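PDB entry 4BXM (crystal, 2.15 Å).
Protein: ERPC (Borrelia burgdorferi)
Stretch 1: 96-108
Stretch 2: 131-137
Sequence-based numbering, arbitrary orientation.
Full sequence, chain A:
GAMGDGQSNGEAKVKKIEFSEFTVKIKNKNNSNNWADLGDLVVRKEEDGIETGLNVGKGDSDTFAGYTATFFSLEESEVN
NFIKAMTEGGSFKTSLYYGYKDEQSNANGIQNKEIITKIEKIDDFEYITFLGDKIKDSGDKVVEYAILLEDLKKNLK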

ATOM      1  N   LEU A  96      -7.141   2.998   9.241  1.00 21.61           N
ATOM      2  CA  LEU A  96      -6.392   4.219   9.114  1.00 22.28           C
ATOM      3  C   LEU A  96      -5.519   4.234   7.896  1.00 23.50           C
ATOM      4  O   LEU A  96      -4.873   3.249   7.622  1.00 22.42           O
ATOM      5  CB  LEU A  96      -5.554   4.318  10.392  1.00 26.79           C
ATOM      6  CG  LEU A  96      -4.953   5.634  10.672  1.00 38.24           C
ATOM      7  CD1 LEU A  96      -6.055   6.649  11.010  1.00 40.73           C
ATOM      8  CD2 LEU A  96      -3.985   5.404  11.833  1.00 44.67           C
ATOM      9  N   TYR A  97      -5.550   5.330   7.116  1.00 22.63           N
ATOM     10  CA  TYR A  97      -4.769   5.457   5.912  1.00 20.41           C
ATOM     11  C   TYR A  97      -4.044   6.796   5.927  1.00 22.26           C
ATOM     12  O   TYR A  97      -4.699   7.853   6.084  1.00 21.30           O
ATOM     13  CB  TYR A  97      -5.696   5.343   4.692  1.00 18.85           C
ATOM     14  CG  TYR A  97      -4.967   5.489   3.396  1.00 18.14           C
ATOM     15  CD1 TYR A  97      -4.612   6.740   2.903  1.00 18.69           C
ATOM     16  CD2 TYR A  97      -4.592   4.364   2.639  1.00 18.32           C
ATOM     17  CE1 TYR A  97      -3.869   6.886   1.738  1.00 18.36           C
ATOM     18  CE2 TYR A  97      -3.822   4.495   1.498  1.00 19.14           C
ATOM     19  CZ  TYR A  97      -3.482   5.763   1.020  1.00 19.37           C
ATOM     20  OH  TYR A  97      -2.793   5.886  -0.189  1.00 20.87           O
ATOM     21  N   TYR A  98      -2.719   6.757   5.747  1.00 21.99           N
ATOM     22  CA  TYR A  98      -1.926   7.971   5.562  1.00 23.41           C
ATOM     23  C   TYR A  98      -1.414   8.158   4.164  1.00 22.64           C
ATOM     24  O   TYR A  98      -1.295   9.277   3.664  1.00 23.41           O
ATOM     25  CB  TYR A  98      -0.716   7.925   6.439  1.00 25.38           C
ATOM     26  CG  TYR A  98      -1.067   7.969   7.855  1.00 28.80           C
ATOM     27  CD1 TYR A  98      -1.337   9.174   8.477  1.00 31.09           C
ATOM     28  CD2 TYR A  98      -1.146   6.775   8.612  1.00 33.00           C
ATOM     29  CE1 TYR A  98      -1.688   9.221   9.808  1.00 33.02           C
ATOM     30  CE2 TYR A  98      -1.509   6.811   9.922  1.00 35.95           C
ATOM     31  CZ  TYR A  98      -1.751   8.048  10.517  1.00 36.08           C
ATOM     32  OH  TYR A  98      -2.067   8.105  11.815  1.00 41.41           O
ATOM     33  N   GLY A  99      -0.978   7.072   3.523  1.00 21.26           N
ATOM     34  CA  GLY A  99      -0.442   7.214   2.210  1.00 22.25           C
ATOM     35  C   GLY A  99       0.925   7.846   2.265  1.00 24.92           C
ATOM     36  O   GLY A  99       1.553   7.896   3.342  1.00 22.67           O
ATOM     37  N   TYR A 100       1.388   8.321   1.111  1.00 24.91           N
ATOM     38  CA  TYR A 100       2.721   9.012   1.033  1.00 27.56           C
ATOM     39  C   TYR A 100       2.584  10.553   1.066  1.00 31.48           C
ATOM     40  O   TYR A 100       1.454  11.095   1.114  1.00 31.14           O
ATOM     41  CB  TYR A 100       3.516   8.475  -0.208  1.00 30.32           C
ATOM     42  CG  TYR A 100       4.958   8.955  -0.357  1.00 31.60           C
ATOM     43  CD1 TYR A 100       5.872   8.805   0.646  1.00 33.23           C
ATOM     44  CD2 TYR A 100       5.373   9.610  -1.524  1.00 38.04           C
ATOM     45  CE1 TYR A 100       7.185   9.310   0.536  1.00 36.64           C
ATOM     46  CE2 TYR A 100       6.676  10.110  -1.664  1.00 38.30           C
ATOM     47  CZ  TYR A 100       7.583   9.971  -0.626  1.00 38.59           C
ATOM     48  OH  TYR A 100       8.874  10.460  -0.742  1.00 44.91           O
ATOM     49  N   LYS A 101       3.720  11.267   1.070  1.00 35.56           N
ATOM     50  CA  LYS A 101       3.780  12.692   1.499  1.00 37.87           C
ATOM     51  C   LYS A 101       2.975  13.642   0.620  1.00 35.52           C
ATOM     52  O   LYS A 101       2.581  14.687   1.090  1.00 37.31           O
ATOM     53  CB  LYS A 101       5.249  13.187   1.614  1.00 43.30           C
ATOM     54  CG  LYS A 101       6.045  13.075   0.300  1.00 52.20           C
ATOM     55  CD  LYS A 101       7.327  13.931   0.258  1.00 61.67           C
ATOM     56  CE  LYS A 101       8.083  13.872  -1.086  1.00 62.12           C
ATOM     57  NZ  LYS A 101       7.277  13.988  -2.338  1.00 62.01           N
ATOM     58  N   ASP A 102       2.708  13.266  -0.624  1.00 30.76           N
ATOM     59  CA  ASP A 102       1.911  14.087  -1.533  1.00 37.05           C
ATOM     60  C   ASP A 102       0.420  14.024  -1.251  1.00 39.49           C
ATOM     61  O   ASP A 102      -0.351  14.758  -1.850  1.00 40.04           O
ATOM     62  CB  ASP A 102       2.036  13.529  -2.965  1.00 39.60           C
ATOM     63  CG  ASP A 102       3.389  13.766  -3.567  1.00 49.94           C
ATOM     64  OD1 ASP A 102       4.061  14.744  -3.150  1.00 47.34           O
ATOM     65  OD2 ASP A 102       3.734  12.988  -4.489  1.00 57.44           O
ATOM     66  N   GLU A 103      -0.009  13.040  -0.457  1.00 34.56           N
ATOM     67  CA  GLU A 103      -1.437  12.852  -0.225  1.00 33.86           C
ATOM     68  C   GLU A 103      -1.924  13.712   0.910  1.00 34.17           C
ATOM     69  O   GLU A 103      -1.232  13.927   1.950  1.00 31.18           O
ATOM     70  CB  GLU A 103      -1.760  11.380   0.045  1.00 30.99           C
ATOM     71  CG  GLU A 103      -1.864  10.607  -1.238  1.00 31.10           C
ATOM     72  CD  GLU A 103      -1.695   9.126  -1.013  1.00 33.18           C
ATOM     73  OE1 GLU A 103      -0.519   8.714  -1.020  1.00 28.18           O
ATOM     74  OE2 GLU A 103      -2.743   8.392  -0.864  1.00 27.46           O
ATOM     75  N   GLN A 104      -3.164  14.143   0.728  1.00 32.18           N
ATOM     76  CA  GLN A 104      -3.806  14.966   1.717  1.00 30.32           C
ATOM     77  C   GLN A 104      -3.827  14.273   3.060  1.00 28.80           C
ATOM     78  O   GLN A 104      -3.785  14.898   4.057  1.00 30.78           O
ATOM     79  CB  GLN A 104      -5.216  15.198   1.246  1.00 33.14           C
ATOM     80  CG  GLN A 104      -5.953  16.172   2.093  1.00 41.93           C
ATOM     81  CD  GLN A 104      -7.233  16.507   1.438  1.00 44.75           C
ATOM     82  OE1 GLN A 104      -7.341  16.564   0.195  1.00 47.88           O
ATOM     83  NE2 GLN A 104      -8.245  16.703   2.266  1.00 48.84           N
ATOM     84  N   SER A 105      -4.019  12.958   3.064  1.00 31.26           N
ATOM     85  CA  SER A 105      -4.060  12.137   4.252  1.00 28.33           C
ATOM     86  C   SER A 105      -2.741  12.022   5.018  1.00 26.35           C
ATOM     87  O   SER A 105      -2.721  11.569   6.151  1.00 26.56           O
ATOM     88  CB  SER A 105      -4.524  10.716   3.866  1.00 29.43           C
ATOM     89  OG  SER A 105      -3.720  10.183   2.844  1.00 30.21           O
ATOM     90  N   ASN A 106      -1.625  12.336   4.378  1.00 27.17           N
ATOM     91  CA  ASN A 106      -0.353  12.006   4.959  1.00 28.88           C
ATOM     92  C   ASN A 106      -0.148  12.677   6.282  1.00 30.71           C
ATOM     93  O   ASN A 106       0.270  12.029   7.233  1.00 30.17           O
ATOM     94  CB  ASN A 106       0.813  12.349   4.050  1.00 30.34           C
ATOM     95  CG  ASN A 106       2.066  11.662   4.486  1.00 30.07           C
ATOM     96  OD1 ASN A 106       2.261  10.429   4.322  1.00 33.86           O
ATOM     97  ND2 ASN A 106       2.928  12.416   5.008  1.00 30.29           N
ATOM     98  N   ALA A 107      -0.532  13.938   6.393  1.00 32.73           N
ATOM     99  CA  ALA A 107      -0.367  14.632   7.676  1.00 37.36           C
ATOM    100  C   ALA A 107      -1.276  14.021   8.772  1.00 37.17           C
ATOM    101  O   ALA A 107      -0.822  13.699   9.861  1.00 36.95           O
ATOM    102  CB  ALA A 107      -0.592  16.165   7.493  1.00 36.07           C
ATOM    103  N   ASN A 108      -2.557  13.813   8.512  1.00 33.42           N
ATOM    104  CA  ASN A 108      -3.475  13.616   9.656  1.00 29.91           C
ATOM    105  C   ASN A 108      -4.278  12.343   9.654  1.00 27.45           C
ATOM    106  O   ASN A 108      -5.002  12.037  10.620  1.00 28.62           O
ATOM    107  CB  ASN A 108      -4.417  14.800   9.787  1.00 31.18           C
ATOM    108  CG  ASN A 108      -3.707  16.083  10.222  1.00 37.59           C
ATOM    109  OD1 ASN A 108      -4.144  17.177   9.882  1.00 42.86           O
ATOM    110  ND2 ASN A 108      -2.636  15.955  10.983  1.00 39.52           N
ATOM    111  N   LEU A 131      -6.156   2.869  -6.013  1.00 22.99           N
ATOM    112  CA  LEU A 131      -6.069   4.276  -5.714  1.00 25.12           C
ATOM    113  C   LEU A 131      -5.882   4.611  -4.194  1.00 25.50           C
ATOM    114  O   LEU A 131      -6.453   3.961  -3.300  1.00 22.97           O
ATOM    115  CB  LEU A 131      -7.361   4.961  -6.204  1.00 27.25           C
ATOM    116  CG  LEU A 131      -7.797   4.970  -7.670  1.00 29.88           C
ATOM    117  CD1 LEU A 131      -9.208   5.622  -7.778  1.00 34.60           C
ATOM    118  CD2 LEU A 131      -6.863   5.711  -8.624  1.00 31.16           C
ATOM    119  N   GLY A 132      -5.061   5.624  -3.933  1.00 23.32           N
ATOM    120  CA  GLY A 132      -4.949   6.223  -2.651  1.00 23.52           C
ATOM    121  C   GLY A 132      -5.844   7.436  -2.515  1.00 20.74           C
ATOM    122  O   GLY A 132      -6.981   7.432  -2.945  1.00 22.27           O
ATOM    123  N   ASP A 133      -5.365   8.428  -1.800  1.00 22.69           N
ATOM    124  CA  ASP A 133      -6.149   9.617  -1.509  1.00 25.20           C
ATOM    125  C   ASP A 133      -5.847  10.691  -2.577  1.00 29.24           C
ATOM    126  O   ASP A 133      -4.876  10.534  -3.379  1.00 24.41           O
ATOM    127  CB  ASP A 133      -5.722  10.076  -0.129  1.00 26.68           C
ATOM    128  CG  ASP A 133      -6.559  11.155   0.437  1.00 24.76           C
ATOM    129  OD1 ASP A 133      -7.672  11.337  -0.025  1.00 24.88           O
ATOM    130  OD2 ASP A 133      -6.058  11.863   1.307  1.00 26.33           O
ATOM    131  N   LYS A 134      -6.594  11.816  -2.530  1.00 32.09           N
ATOM    132  CA  LYS A 134      -6.281  12.995  -3.320  1.00 34.25           C
ATOM    133  C   LYS A 134      -4.944  13.613  -2.995  1.00 38.33           C
ATOM    134  O   LYS A 134      -4.556  13.683  -1.800  1.00 34.04           O
ATOM    135  CB  LYS A 134      -7.303  14.107  -3.040  1.00 46.23           C
ATOM    136  CG  LYS A 134      -8.723  13.731  -3.422  1.00 54.03           C
ATOM    137  CD  LYS A 134      -9.722  14.514  -2.593  1.00 64.05           C
ATOM    138  CE  LYS A 134     -11.112  14.384  -3.196  1.00 65.42           C
ATOM    139  NZ  LYS A 134     -12.124  14.999  -2.297  1.00 70.09           N
ATOM    140  N   ILE A 135      -4.318  14.179  -4.042  1.00 38.55           N
ATOM    141  CA  ILE A 135      -3.103  15.010  -3.908  1.00 50.61           C
ATOM    142  C   ILE A 135      -3.369  16.282  -3.091  1.00 47.19           C
ATOM    143  O   ILE A 135      -4.412  16.914  -3.232  1.00 43.19           O
ATOM    144  CB  ILE A 135      -2.434  15.366  -5.266  1.00 55.01           C
ATOM    145  CG1 ILE A 135      -2.378  14.147  -6.218  1.00 64.96           C
ATOM    146  CG2 ILE A 135      -1.014  15.904  -5.067  1.00 58.46           C
ATOM    147  CD1 ILE A 135      -1.749  12.893  -5.643  1.00 69.88           C
ATOM    148  N   LYS A 136      -2.406  16.602  -2.228  1.00 47.95           N
ATOM    149  CA  LYS A 136      -2.574  17.501  -1.110  1.00 53.27           C
ATOM    150  C   LYS A 136      -3.270  18.764  -1.569  1.00 64.10           C
ATOM    151  O   LYS A 136      -4.295  19.203  -0.992  1.00 70.19           O
ATOM    152  CB  LYS A 136      -1.195  17.858  -0.530  1.00 58.33           C
ATOM    153  CG  LYS A 136      -1.135  18.043   0.979  1.00 60.36           C
ATOM    154  CD  LYS A 136       0.321  18.208   1.433  1.00 73.01           C
ATOM    155  CE  LYS A 136       0.576  17.782   2.887  1.00 82.15           C
ATOM    156  NZ  LYS A 136       0.789  16.311   3.133  1.00 76.17           N
ATOM    157  N   ASP A 137      -2.752  19.350  -2.633  1.00 60.36           N
ATOM    158  CA  ASP A 137      -3.249  20.663  -2.980  1.00 74.32           C
ATOM    159  C   ASP A 137      -3.871  20.757  -4.378  1.00 80.79           C
ATOM    160  O   ASP A 137      -4.343  21.821  -4.756  1.00 81.72           O
ATOM    161  CB  ASP A 137      -2.161  21.725  -2.705  1.00 76.17           C
ATOM    162  CG  ASP A 137      -1.983  22.014  -1.190  1.00 74.77           C
ATOM    163  OD1 ASP A 137      -3.017  22.222  -0.499  1.00 66.89           O
ATOM    164  OD2 ASP A 137      -0.817  22.012  -0.699  1.00 69.50           O
TER

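The contact is built around a single beta bridge between Glu103 and Ile135, whose CA atoms lie 4.6 Å apart. Two backbone hydrogen bonds frame it: Lys136 N gives to Asp102 O at 2.8 Å, and Gln104 N gives to Lys134 O at 2.9 Å, the latter nearly straight at 171°. The same two acceptors also receive CA-H...O contacts, from Ile135 CA to Asp102 O at 3.4 Å and from Glu103 CA to Lys134 O at 3.6 Å, so each carbonyl meets both an amide and an alpha carbon across the gap.

The segment that offers this edge is prepared by a type I turn from Tyr100 to Glu103, closed by Glu103 N to Tyr100 O at 2.9 Å. Thus the amide of Glu103 is spent inside its own stretch, while the flanking Asp102 O and Gln104 N serve the partner.

Glu103 is the organizing side chain. Its CA-to-CB bond points away from the other stretch overall, yet its chain bends so that the carboxylate comes nearer. OE2 accepts Asp133 N at 2.8 Å with an almost linear 175° geometry, and also the hydroxyl of Tyr97, OH to OE2 at 2.6 Å. OE1 accepts Tyr100 N at 2.9 Å and is bonded elsewhere in the structure as well. A buried charge is therefore paid for by several donors, tying strand, turn and partner strand together.

Gly132 leaves room for this cluster. Its CA sits 3.3 Å from Tyr97 OH and 3.6 Å from Glu103 OE2; an ideally placed CB would clash with both oxygens. The tyrosine also packs against Asp133, CE1 to CB at 4.1 Å.

The CB of Asp133 points toward the first stretch, and OD2 accepts Ser105 N at 2.9 Å through a weak, bent bond, occupying an amide near the start of the weakly bonded helix. OD1 turns back to its own strand, taking Lys134 N at 2.8 Å, also weakly. Ser105 OG gives to Tyr98 O at 2.7 Å.

At the exposed margin, Lys136 covers the turn. Its NZ gives to Lys101 O at 3.2 Å and, weakly, to Glu103 O at 3.3 Å, a carbonyl that already accepts Asn106 N at 2.9 Å. Lys136 is poorly ordered, so its bonds, those of NZ above all, are best read with caution. The rule to read is economical: one short bridge sets the register, and carboxylates on both stretches collect amides that the bridge does not use.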